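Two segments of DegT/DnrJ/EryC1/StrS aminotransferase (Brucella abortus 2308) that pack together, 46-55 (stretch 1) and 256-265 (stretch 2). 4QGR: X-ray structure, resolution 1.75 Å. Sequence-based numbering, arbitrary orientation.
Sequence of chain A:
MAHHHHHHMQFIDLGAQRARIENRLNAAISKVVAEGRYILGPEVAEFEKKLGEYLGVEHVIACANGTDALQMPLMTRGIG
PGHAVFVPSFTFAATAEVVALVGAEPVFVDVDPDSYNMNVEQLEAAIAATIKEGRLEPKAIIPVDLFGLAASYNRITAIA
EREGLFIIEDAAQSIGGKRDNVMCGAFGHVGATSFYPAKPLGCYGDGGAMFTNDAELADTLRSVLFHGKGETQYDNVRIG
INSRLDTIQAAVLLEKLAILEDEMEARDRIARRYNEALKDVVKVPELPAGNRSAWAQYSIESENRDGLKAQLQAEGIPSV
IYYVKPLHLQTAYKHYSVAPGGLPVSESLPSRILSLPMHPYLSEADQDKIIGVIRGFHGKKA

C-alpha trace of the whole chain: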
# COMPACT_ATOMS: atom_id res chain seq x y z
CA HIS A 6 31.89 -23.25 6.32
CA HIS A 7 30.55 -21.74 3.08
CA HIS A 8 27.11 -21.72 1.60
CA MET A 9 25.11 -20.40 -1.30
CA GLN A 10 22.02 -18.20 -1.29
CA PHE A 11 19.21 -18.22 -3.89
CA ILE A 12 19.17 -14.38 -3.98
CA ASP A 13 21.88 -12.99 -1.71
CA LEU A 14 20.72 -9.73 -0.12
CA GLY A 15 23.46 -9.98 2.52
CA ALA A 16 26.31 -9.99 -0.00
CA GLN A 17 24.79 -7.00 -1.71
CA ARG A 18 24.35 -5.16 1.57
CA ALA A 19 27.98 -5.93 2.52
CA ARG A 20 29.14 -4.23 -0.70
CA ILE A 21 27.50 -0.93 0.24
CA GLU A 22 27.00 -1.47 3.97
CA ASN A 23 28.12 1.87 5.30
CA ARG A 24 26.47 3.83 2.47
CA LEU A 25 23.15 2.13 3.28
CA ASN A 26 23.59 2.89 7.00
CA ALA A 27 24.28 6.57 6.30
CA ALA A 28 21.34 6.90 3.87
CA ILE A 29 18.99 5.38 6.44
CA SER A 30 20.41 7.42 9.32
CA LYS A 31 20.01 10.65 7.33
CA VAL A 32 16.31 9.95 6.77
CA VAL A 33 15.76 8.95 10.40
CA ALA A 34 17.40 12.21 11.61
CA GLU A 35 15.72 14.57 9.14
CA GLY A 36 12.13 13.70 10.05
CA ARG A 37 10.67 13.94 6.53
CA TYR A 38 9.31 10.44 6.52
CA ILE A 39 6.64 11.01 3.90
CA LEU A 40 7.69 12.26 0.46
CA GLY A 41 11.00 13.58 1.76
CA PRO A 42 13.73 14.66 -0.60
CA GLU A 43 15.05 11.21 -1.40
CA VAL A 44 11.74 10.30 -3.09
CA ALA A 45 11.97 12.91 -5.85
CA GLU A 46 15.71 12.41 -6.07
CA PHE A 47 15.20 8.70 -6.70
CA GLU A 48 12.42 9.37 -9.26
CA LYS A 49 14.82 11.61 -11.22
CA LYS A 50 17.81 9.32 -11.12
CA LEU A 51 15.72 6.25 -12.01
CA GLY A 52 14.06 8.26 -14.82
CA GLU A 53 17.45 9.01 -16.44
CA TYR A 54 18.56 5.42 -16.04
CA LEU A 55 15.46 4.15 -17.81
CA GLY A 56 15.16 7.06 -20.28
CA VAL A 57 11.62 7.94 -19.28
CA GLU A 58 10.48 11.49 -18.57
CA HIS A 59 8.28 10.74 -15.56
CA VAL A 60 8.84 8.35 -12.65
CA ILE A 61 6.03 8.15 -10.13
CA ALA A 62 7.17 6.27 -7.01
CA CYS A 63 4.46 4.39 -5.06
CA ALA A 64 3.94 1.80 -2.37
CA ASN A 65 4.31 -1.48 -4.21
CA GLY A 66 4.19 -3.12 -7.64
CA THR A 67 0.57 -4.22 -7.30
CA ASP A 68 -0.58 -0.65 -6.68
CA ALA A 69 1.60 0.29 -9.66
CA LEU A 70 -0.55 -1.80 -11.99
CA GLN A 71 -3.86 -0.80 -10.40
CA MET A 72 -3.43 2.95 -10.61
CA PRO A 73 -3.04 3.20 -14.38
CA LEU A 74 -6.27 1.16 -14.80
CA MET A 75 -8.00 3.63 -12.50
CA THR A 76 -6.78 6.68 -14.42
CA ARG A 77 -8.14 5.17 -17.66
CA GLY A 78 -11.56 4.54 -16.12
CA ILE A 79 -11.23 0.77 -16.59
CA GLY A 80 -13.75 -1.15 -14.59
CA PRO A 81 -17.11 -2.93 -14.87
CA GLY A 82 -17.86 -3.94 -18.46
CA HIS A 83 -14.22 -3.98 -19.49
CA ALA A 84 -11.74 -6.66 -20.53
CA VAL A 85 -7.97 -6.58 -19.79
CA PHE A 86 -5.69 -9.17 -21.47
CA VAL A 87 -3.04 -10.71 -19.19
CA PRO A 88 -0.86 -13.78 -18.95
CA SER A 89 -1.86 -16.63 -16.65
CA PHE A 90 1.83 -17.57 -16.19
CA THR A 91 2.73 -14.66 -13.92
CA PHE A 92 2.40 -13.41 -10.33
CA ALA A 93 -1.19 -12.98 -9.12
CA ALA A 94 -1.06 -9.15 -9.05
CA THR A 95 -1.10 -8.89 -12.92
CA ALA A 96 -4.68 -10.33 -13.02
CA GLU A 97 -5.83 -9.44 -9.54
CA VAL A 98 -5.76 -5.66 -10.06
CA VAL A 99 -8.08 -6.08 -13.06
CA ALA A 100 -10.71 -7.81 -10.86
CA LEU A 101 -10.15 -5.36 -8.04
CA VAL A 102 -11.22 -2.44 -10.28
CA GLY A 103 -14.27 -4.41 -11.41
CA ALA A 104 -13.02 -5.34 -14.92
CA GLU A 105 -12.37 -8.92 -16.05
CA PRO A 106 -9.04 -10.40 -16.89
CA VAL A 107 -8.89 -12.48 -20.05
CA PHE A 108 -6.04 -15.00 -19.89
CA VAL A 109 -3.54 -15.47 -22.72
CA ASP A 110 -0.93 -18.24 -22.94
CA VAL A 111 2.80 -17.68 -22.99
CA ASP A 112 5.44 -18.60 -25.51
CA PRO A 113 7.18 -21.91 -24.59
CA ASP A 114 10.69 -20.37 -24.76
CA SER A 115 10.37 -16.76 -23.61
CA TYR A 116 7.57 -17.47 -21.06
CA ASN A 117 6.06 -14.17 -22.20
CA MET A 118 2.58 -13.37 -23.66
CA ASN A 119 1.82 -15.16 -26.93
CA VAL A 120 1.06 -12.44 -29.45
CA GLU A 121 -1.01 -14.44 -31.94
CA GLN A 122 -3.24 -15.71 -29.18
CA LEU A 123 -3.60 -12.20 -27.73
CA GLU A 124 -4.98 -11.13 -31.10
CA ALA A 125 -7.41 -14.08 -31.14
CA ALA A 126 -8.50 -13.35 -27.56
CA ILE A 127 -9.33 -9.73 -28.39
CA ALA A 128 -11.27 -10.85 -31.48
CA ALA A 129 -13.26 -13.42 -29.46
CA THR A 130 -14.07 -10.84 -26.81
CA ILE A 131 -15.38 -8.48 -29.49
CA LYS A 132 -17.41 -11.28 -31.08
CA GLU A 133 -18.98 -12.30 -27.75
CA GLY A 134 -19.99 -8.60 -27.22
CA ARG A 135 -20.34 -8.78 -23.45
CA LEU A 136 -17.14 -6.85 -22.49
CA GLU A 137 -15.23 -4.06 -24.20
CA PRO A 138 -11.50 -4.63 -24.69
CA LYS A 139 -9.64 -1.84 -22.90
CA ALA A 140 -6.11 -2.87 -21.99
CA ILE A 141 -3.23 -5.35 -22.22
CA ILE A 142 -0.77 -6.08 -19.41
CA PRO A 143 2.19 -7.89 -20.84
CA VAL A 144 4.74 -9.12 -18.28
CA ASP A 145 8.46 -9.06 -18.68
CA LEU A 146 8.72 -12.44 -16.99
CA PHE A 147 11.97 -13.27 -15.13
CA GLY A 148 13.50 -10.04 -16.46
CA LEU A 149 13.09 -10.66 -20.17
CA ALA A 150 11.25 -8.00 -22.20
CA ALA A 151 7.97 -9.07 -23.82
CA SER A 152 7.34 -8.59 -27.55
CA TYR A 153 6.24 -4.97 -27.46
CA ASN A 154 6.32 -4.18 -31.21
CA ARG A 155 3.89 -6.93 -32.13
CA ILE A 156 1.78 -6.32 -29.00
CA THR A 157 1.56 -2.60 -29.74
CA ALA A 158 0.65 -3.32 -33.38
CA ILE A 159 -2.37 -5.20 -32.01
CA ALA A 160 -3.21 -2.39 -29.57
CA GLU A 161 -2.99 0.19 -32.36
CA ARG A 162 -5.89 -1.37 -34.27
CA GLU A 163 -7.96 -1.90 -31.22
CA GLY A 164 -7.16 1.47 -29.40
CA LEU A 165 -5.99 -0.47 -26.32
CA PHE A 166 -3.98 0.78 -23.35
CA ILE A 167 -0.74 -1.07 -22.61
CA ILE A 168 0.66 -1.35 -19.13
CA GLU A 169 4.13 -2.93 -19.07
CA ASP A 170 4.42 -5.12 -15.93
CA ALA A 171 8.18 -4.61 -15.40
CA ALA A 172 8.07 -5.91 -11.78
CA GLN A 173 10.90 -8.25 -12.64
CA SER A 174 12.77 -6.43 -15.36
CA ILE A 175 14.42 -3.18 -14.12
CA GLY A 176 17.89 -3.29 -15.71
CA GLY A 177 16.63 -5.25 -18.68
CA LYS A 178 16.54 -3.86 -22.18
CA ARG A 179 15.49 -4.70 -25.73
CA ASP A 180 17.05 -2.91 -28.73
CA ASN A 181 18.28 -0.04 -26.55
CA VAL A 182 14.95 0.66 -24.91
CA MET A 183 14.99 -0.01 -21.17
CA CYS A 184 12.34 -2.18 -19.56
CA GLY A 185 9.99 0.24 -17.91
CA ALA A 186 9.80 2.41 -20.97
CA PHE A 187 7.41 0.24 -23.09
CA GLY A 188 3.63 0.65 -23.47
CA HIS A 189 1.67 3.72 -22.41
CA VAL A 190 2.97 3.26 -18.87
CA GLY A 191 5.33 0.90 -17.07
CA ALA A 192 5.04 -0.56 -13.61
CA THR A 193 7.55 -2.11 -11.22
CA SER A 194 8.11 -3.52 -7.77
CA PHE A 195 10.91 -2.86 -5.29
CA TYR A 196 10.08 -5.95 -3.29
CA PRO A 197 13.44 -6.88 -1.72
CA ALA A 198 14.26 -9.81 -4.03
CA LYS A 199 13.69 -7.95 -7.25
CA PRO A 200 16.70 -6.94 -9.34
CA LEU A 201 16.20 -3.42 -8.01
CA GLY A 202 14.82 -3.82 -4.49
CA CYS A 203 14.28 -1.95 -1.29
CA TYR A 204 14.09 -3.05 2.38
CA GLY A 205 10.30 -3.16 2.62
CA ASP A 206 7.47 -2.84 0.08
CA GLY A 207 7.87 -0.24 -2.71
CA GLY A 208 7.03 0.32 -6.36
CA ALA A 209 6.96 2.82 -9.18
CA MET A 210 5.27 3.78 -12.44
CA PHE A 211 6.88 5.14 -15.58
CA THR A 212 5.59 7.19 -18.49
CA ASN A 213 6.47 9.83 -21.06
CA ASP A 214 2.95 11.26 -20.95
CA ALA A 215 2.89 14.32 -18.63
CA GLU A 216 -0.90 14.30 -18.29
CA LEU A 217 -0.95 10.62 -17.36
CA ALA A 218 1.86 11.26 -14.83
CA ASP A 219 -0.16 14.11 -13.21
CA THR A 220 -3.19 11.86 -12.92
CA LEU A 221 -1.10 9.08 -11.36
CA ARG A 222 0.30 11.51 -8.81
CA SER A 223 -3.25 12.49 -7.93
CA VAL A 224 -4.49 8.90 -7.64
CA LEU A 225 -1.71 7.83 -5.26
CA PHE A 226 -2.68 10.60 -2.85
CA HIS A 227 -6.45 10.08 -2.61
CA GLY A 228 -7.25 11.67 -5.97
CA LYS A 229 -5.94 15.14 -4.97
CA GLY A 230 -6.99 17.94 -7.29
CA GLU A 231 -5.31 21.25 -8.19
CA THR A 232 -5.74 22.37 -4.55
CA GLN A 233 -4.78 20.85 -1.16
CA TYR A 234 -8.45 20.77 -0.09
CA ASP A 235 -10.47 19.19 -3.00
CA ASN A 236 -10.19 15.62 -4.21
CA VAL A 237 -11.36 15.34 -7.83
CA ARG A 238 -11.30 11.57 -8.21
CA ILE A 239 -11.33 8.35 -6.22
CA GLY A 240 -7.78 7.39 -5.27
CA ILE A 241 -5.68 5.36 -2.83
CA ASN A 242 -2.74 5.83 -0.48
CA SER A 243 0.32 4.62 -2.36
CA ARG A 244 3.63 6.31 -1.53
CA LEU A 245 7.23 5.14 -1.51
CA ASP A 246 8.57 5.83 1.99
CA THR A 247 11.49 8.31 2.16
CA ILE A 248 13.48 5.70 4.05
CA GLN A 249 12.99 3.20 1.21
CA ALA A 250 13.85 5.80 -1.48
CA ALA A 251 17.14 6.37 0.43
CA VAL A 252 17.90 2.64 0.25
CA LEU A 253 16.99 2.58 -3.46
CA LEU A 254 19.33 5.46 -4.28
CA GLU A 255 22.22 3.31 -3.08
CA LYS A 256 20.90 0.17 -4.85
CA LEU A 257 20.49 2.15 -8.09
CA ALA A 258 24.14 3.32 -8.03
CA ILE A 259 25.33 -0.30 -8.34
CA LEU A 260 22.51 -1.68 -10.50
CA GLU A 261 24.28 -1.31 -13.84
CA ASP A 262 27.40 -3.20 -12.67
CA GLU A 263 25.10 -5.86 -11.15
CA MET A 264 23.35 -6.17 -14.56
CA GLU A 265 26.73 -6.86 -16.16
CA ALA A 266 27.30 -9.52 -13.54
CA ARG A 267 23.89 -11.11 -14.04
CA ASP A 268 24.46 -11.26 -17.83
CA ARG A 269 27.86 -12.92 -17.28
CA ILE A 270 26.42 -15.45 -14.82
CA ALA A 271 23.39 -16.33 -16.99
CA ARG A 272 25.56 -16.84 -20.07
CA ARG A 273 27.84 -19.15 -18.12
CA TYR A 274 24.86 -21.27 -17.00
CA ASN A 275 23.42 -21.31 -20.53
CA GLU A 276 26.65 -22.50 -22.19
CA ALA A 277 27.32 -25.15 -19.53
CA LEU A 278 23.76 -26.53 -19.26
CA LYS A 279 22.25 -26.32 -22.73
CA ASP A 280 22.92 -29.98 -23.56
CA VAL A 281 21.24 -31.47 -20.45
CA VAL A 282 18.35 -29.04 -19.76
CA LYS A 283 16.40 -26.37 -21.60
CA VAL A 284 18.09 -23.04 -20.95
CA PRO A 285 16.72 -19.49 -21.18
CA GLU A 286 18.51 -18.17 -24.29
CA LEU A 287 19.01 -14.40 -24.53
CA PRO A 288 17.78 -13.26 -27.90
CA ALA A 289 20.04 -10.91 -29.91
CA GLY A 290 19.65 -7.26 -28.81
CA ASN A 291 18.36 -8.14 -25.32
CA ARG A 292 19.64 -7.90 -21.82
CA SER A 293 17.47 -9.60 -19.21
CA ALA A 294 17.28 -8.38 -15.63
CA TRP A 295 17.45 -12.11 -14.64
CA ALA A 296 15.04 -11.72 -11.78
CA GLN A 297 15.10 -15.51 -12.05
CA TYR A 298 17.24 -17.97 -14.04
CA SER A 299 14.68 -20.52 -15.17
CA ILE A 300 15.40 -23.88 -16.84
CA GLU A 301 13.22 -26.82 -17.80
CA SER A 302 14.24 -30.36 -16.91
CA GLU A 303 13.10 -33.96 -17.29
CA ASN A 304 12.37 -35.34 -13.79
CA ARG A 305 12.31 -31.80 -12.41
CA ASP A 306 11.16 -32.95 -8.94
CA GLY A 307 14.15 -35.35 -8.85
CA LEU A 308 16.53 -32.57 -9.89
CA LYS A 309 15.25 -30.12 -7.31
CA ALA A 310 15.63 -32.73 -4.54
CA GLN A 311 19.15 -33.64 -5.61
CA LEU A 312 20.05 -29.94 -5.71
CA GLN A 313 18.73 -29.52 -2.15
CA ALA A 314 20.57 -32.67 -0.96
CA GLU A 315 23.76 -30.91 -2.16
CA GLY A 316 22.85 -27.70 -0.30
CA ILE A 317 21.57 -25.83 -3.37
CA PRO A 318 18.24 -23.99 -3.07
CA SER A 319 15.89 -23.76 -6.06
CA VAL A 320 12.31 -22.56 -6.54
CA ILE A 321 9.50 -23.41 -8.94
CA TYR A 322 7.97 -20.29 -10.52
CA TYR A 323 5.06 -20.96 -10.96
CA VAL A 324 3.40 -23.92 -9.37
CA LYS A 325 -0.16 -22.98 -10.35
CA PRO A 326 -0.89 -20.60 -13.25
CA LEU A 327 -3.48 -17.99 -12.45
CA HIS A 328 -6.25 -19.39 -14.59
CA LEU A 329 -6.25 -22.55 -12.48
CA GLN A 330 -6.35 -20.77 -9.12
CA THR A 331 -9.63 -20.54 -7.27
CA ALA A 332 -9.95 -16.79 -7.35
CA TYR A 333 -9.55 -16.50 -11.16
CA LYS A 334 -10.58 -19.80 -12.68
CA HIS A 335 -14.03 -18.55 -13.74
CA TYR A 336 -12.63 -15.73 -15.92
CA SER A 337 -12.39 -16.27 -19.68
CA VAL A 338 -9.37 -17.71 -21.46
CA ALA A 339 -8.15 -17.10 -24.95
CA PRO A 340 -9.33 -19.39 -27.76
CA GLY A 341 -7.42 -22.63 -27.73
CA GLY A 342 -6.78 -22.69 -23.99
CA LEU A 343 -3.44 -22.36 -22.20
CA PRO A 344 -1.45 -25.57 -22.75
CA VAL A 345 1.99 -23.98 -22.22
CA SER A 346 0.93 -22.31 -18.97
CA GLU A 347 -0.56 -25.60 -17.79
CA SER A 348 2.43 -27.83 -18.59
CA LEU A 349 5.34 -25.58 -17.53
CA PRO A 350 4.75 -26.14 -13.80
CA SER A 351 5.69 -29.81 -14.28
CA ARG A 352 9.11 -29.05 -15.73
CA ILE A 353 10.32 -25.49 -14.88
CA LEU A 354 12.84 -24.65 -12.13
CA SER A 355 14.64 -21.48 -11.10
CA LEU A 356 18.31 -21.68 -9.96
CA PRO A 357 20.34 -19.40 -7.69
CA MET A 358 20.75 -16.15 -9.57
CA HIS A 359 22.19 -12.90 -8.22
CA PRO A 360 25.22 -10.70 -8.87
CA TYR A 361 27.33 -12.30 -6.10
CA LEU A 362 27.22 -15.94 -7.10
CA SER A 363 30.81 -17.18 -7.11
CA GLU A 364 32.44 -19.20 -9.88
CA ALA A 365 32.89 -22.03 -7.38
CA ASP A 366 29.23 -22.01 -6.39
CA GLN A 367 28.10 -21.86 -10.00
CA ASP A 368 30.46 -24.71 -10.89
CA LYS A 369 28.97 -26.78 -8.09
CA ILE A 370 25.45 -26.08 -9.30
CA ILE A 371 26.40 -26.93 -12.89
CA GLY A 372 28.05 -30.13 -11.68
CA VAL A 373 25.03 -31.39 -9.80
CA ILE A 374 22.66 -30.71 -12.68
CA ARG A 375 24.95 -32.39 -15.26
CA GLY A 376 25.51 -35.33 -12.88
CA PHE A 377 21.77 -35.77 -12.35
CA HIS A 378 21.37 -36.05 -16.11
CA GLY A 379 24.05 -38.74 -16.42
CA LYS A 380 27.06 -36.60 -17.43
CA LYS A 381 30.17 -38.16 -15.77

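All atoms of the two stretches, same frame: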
# COMPACT_ATOMS: atom_id res chain seq x y z
N GLU A 46 14.37 12.67 -5.62
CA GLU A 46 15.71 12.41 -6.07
C GLU A 46 15.78 11.05 -6.75
O GLU A 46 16.37 10.89 -7.85
CB GLU A 46 16.68 12.56 -4.88
CG GLU A 46 18.12 12.34 -5.25
CD GLU A 46 19.07 12.37 -4.04
OE1 GLU A 46 18.63 12.64 -2.88
OE2 GLU A 46 20.26 12.06 -4.31
N PHE A 47 15.19 10.04 -6.12
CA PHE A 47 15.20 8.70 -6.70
C PHE A 47 14.39 8.69 -8.01
O PHE A 47 14.81 8.08 -9.00
CB PHE A 47 14.74 7.64 -5.68
CG PHE A 47 14.55 6.29 -6.25
CD1 PHE A 47 15.63 5.55 -6.70
CD2 PHE A 47 13.29 5.72 -6.34
CE1 PHE A 47 15.47 4.31 -7.24
CE2 PHE A 47 13.12 4.48 -6.85
CZ PHE A 47 14.23 3.76 -7.30
N GLU A 48 13.24 9.35 -8.03
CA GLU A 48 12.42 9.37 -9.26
C GLU A 48 13.26 9.93 -10.42
O GLU A 48 13.22 9.41 -11.54
CB GLU A 48 11.16 10.22 -9.06
CG GLU A 48 10.10 9.59 -8.15
CD GLU A 48 8.85 10.47 -7.91
OE1 GLU A 48 8.91 11.73 -8.09
OE2 GLU A 48 7.80 9.92 -7.54
N LYS A 49 14.00 10.99 -10.16
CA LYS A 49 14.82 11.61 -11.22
C LYS A 49 15.94 10.74 -11.72
O LYS A 49 16.13 10.59 -12.91
CB LYS A 49 15.39 12.93 -10.74
CG LYS A 49 14.33 13.97 -10.80
CD LYS A 49 14.60 15.16 -9.92
CE LYS A 49 13.29 15.91 -9.71
NZ LYS A 49 13.48 17.11 -8.87
N LYS A 50 16.67 10.16 -10.78
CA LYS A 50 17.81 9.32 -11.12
C LYS A 50 17.35 8.04 -11.81
O LYS A 50 17.93 7.66 -12.84
CB LYS A 50 18.67 9.03 -9.89
CG LYS A 50 19.40 10.28 -9.44
CD LYS A 50 20.29 10.10 -8.22
CE LYS A 50 21.17 11.35 -8.06
NZ LYS A 50 21.39 11.66 -6.61
N LEU A 51 16.26 7.44 -11.33
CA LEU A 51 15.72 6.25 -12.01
C LEU A 51 15.17 6.61 -13.40
O LEU A 51 15.40 5.89 -14.39
CB LEU A 51 14.62 5.58 -11.20
CG LEU A 51 14.11 4.24 -11.74
CD1 LEU A 51 15.22 3.21 -11.91
CD2 LEU A 51 13.00 3.70 -10.84
N GLY A 52 14.55 7.77 -13.51
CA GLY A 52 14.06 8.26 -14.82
C GLY A 52 15.19 8.35 -15.87
O GLY A 52 15.03 7.90 -17.00
N GLU A 53 16.33 8.91 -15.49
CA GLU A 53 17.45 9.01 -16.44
C GLU A 53 18.04 7.68 -16.80
O GLU A 53 18.39 7.45 -17.93
CB GLU A 53 18.54 9.94 -15.89
CG GLU A 53 17.95 11.33 -15.80
CD GLU A 53 18.93 12.46 -16.02
OE1 GLU A 53 20.00 12.22 -16.66
OE2 GLU A 53 18.60 13.56 -15.57
N TYR A 54 18.08 6.78 -15.82
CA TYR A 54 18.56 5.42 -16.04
C TYR A 54 17.69 4.70 -17.08
O TYR A 54 18.20 4.01 -17.98
CB TYR A 54 18.56 4.62 -14.71
CG TYR A 54 19.08 3.22 -14.87
CD1 TYR A 54 20.45 2.98 -15.16
CD2 TYR A 54 18.25 2.12 -14.76
CE1 TYR A 54 20.92 1.68 -15.34
CE2 TYR A 54 18.72 0.84 -14.92
CZ TYR A 54 20.05 0.63 -15.23
OH TYR A 54 20.51 -0.65 -15.40
N LEU A 55 16.38 4.87 -16.95
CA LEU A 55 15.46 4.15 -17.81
C LEU A 55 15.14 4.92 -19.10
O LEU A 55 14.46 4.38 -19.97
CB LEU A 55 14.14 3.91 -17.08
CG LEU A 55 14.18 3.05 -15.84
CD1 LEU A 55 12.80 2.97 -15.18
CD2 LEU A 55 14.72 1.67 -16.14
N LYS A 256 21.04 1.33 -3.97
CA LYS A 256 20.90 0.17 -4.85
C LYS A 256 21.09 0.57 -6.33
O LYS A 256 21.77 -0.11 -7.11
CB LYS A 256 19.54 -0.50 -4.68
CG LYS A 256 19.15 -0.95 -3.29
CD LYS A 256 20.17 -1.94 -2.70
CE LYS A 256 19.52 -2.88 -1.70
NZ LYS A 256 18.63 -3.86 -2.36
N LEU A 257 20.51 1.71 -6.69
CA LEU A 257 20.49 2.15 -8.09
C LEU A 257 21.91 2.43 -8.54
O LEU A 257 22.30 2.09 -9.67
CB LEU A 257 19.55 3.36 -8.29
CG LEU A 257 19.56 3.93 -9.71
CD1 LEU A 257 19.01 2.86 -10.69
CD2 LEU A 257 18.74 5.21 -9.75
N ALA A 258 22.74 2.96 -7.65
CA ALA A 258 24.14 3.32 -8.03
C ALA A 258 25.03 2.11 -8.38
O ALA A 258 26.07 2.26 -9.02
CB ALA A 258 24.81 4.17 -6.95
N ILE A 259 24.63 0.93 -7.97
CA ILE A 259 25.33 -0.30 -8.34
C ILE A 259 24.57 -1.22 -9.28
O ILE A 259 25.09 -2.30 -9.66
CB ILE A 259 25.79 -1.13 -7.10
CG1 ILE A 259 24.62 -1.67 -6.30
CG2 ILE A 259 26.75 -0.32 -6.21
CD1 ILE A 259 25.04 -2.57 -5.17
N LEU A 260 23.37 -0.82 -9.68
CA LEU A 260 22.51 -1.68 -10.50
C LEU A 260 23.16 -2.01 -11.85
O LEU A 260 23.15 -3.17 -12.29
CB LEU A 260 21.13 -1.02 -10.71
CG LEU A 260 20.12 -1.78 -11.56
CD1 LEU A 260 19.79 -3.13 -10.94
CD2 LEU A 260 18.86 -0.95 -11.73
N GLU A 261 23.72 -1.03 -12.53
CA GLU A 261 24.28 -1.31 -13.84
C GLU A 261 25.42 -2.32 -13.79
O GLU A 261 25.46 -3.20 -14.60
CB GLU A 261 24.72 -0.02 -14.57
CG GLU A 261 25.24 -0.25 -15.97
CD GLU A 261 24.21 -0.69 -16.99
OE1 GLU A 261 23.01 -0.72 -16.71
OE2 GLU A 261 24.63 -1.06 -18.12
N ASP A 262 26.31 -2.22 -12.79
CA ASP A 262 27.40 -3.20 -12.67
C ASP A 262 26.81 -4.60 -12.33
O ASP A 262 27.25 -5.64 -12.86
CB ASP A 262 28.40 -2.75 -11.60
CG ASP A 262 29.58 -3.62 -11.53
OD1 ASP A 262 30.46 -3.50 -12.41
OD2 ASP A 262 29.69 -4.41 -10.59
N GLU A 263 25.82 -4.63 -11.45
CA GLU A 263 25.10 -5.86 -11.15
C GLU A 263 24.44 -6.50 -12.37
O GLU A 263 24.37 -7.72 -12.46
CB GLU A 263 24.02 -5.60 -10.10
CG GLU A 263 24.58 -5.41 -8.71
CD GLU A 263 23.51 -5.23 -7.65
OE1 GLU A 263 22.36 -4.86 -8.00
OE2 GLU A 263 23.79 -5.49 -6.46
N MET A 264 23.89 -5.67 -13.27
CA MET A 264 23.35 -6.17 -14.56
C MET A 264 24.43 -6.80 -15.45
O MET A 264 24.21 -7.85 -16.07
CB MET A 264 22.60 -5.06 -15.31
CG MET A 264 21.27 -4.76 -14.65
SD MET A 264 20.11 -6.14 -14.80
CE MET A 264 19.30 -6.16 -13.21
N GLU A 265 25.63 -6.21 -15.44
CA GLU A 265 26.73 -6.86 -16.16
C GLU A 265 27.02 -8.22 -15.56
O GLU A 265 27.26 -9.20 -16.29
CB GLU A 265 27.98 -5.96 -16.18
CG GLU A 265 27.72 -4.64 -16.89
CD GLU A 265 28.83 -3.61 -16.70
OE1 GLU A 265 29.86 -3.92 -16.05
OE2 GLU A 265 28.68 -2.47 -17.21

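Two helical segments, more than two hundred residues apart in sequence, lie side by side here and run in nearly the same direction, their axes inclined by 18°. The axes come no closer than 11.0 Å, a wide spacing for packed helices, and the buried surface is modest, about 310 Å² counting both sides. At such a separation backbones cannot touch each other directly, so the contact depends on side chains long enough to span the gap. Two residues supply most of it: Leu257 from the second helix and Tyr54 from the first.

Leu257 is the knob of a knob-into-hole arrangement. Its CA-to-CB bond points toward the first helix, and its side chain sits among Phe47, Lys50, Leu51 and Tyr54. These four positions, 47, 50, 51 and 54, follow the i, i+3, i+4, i+7 pattern that puts them on one side of a helix and encloses a hollow there, and a branched, compact leucine suits such a hollow because its two methyl groups can touch different walls. With chi1 t and chi2 p, Leu257 CD2 reaches the helix backbone, lying 3.7 Å from Leu51 N, and also touches the base of the lysine, 3.8 Å from Lys50 CB. Leu51 N is already engaged in the helix, donating to Phe47 O at 2.8 Å, so an apolar methyl group can rest beside it without depriving it of a partner. Leu257 CD2 also lies 4.2 Å from Phe47 CE1. The other methyl, Leu257 CD1, is 4.0 Å from Leu51 CD1 and packs over one face of the Tyr54 ring, 4.2 Å from Tyr54 CG. Phe47 and Leu51 both start out sideways to the second helix, yet their side chains end nearer to it, giving the hollow an apolar lining.

Lys50 contributes in a different way. Its CA-to-CB bond points toward the second helix, but the end of the chain leads away, and Lys50 NZ forms a salt bridge with Glu46 OE2 at 2.6 Å, one turn earlier in the same helix. The aliphatic base of the lysine can thus border the leucine while its charge is paired within its own helix, away from the second one.

Tyr54 carries the interface onward along the second helix. Its chi1 is t, and the side chain extends across the gap, combining a broad apolar ring with a polar tip. Beyond the methyl of Leu257 on its face, the ring meets Leu260, whose CD2 approaches Tyr54 CE2 to 3.7 Å. At the tip, Tyr54 OH donates a hydrogen bond to Glu261 OE1 at 2.8 Å, with the acceptor near the ring plane, as expected when a phenol keeps its O–H bond close to that plane. Glu261 sets out sideways, but its chi2 of 69° helps bring the carboxylate within reach of the hydroxyl; both its oxygens also have hydrogen-bonding partners elsewhere in the structure. Met264 adds only a light touch, its CG 4.2 Å from Tyr54 OH. One tyrosine therefore joins apolar packing to the single hydrogen bond between these segments.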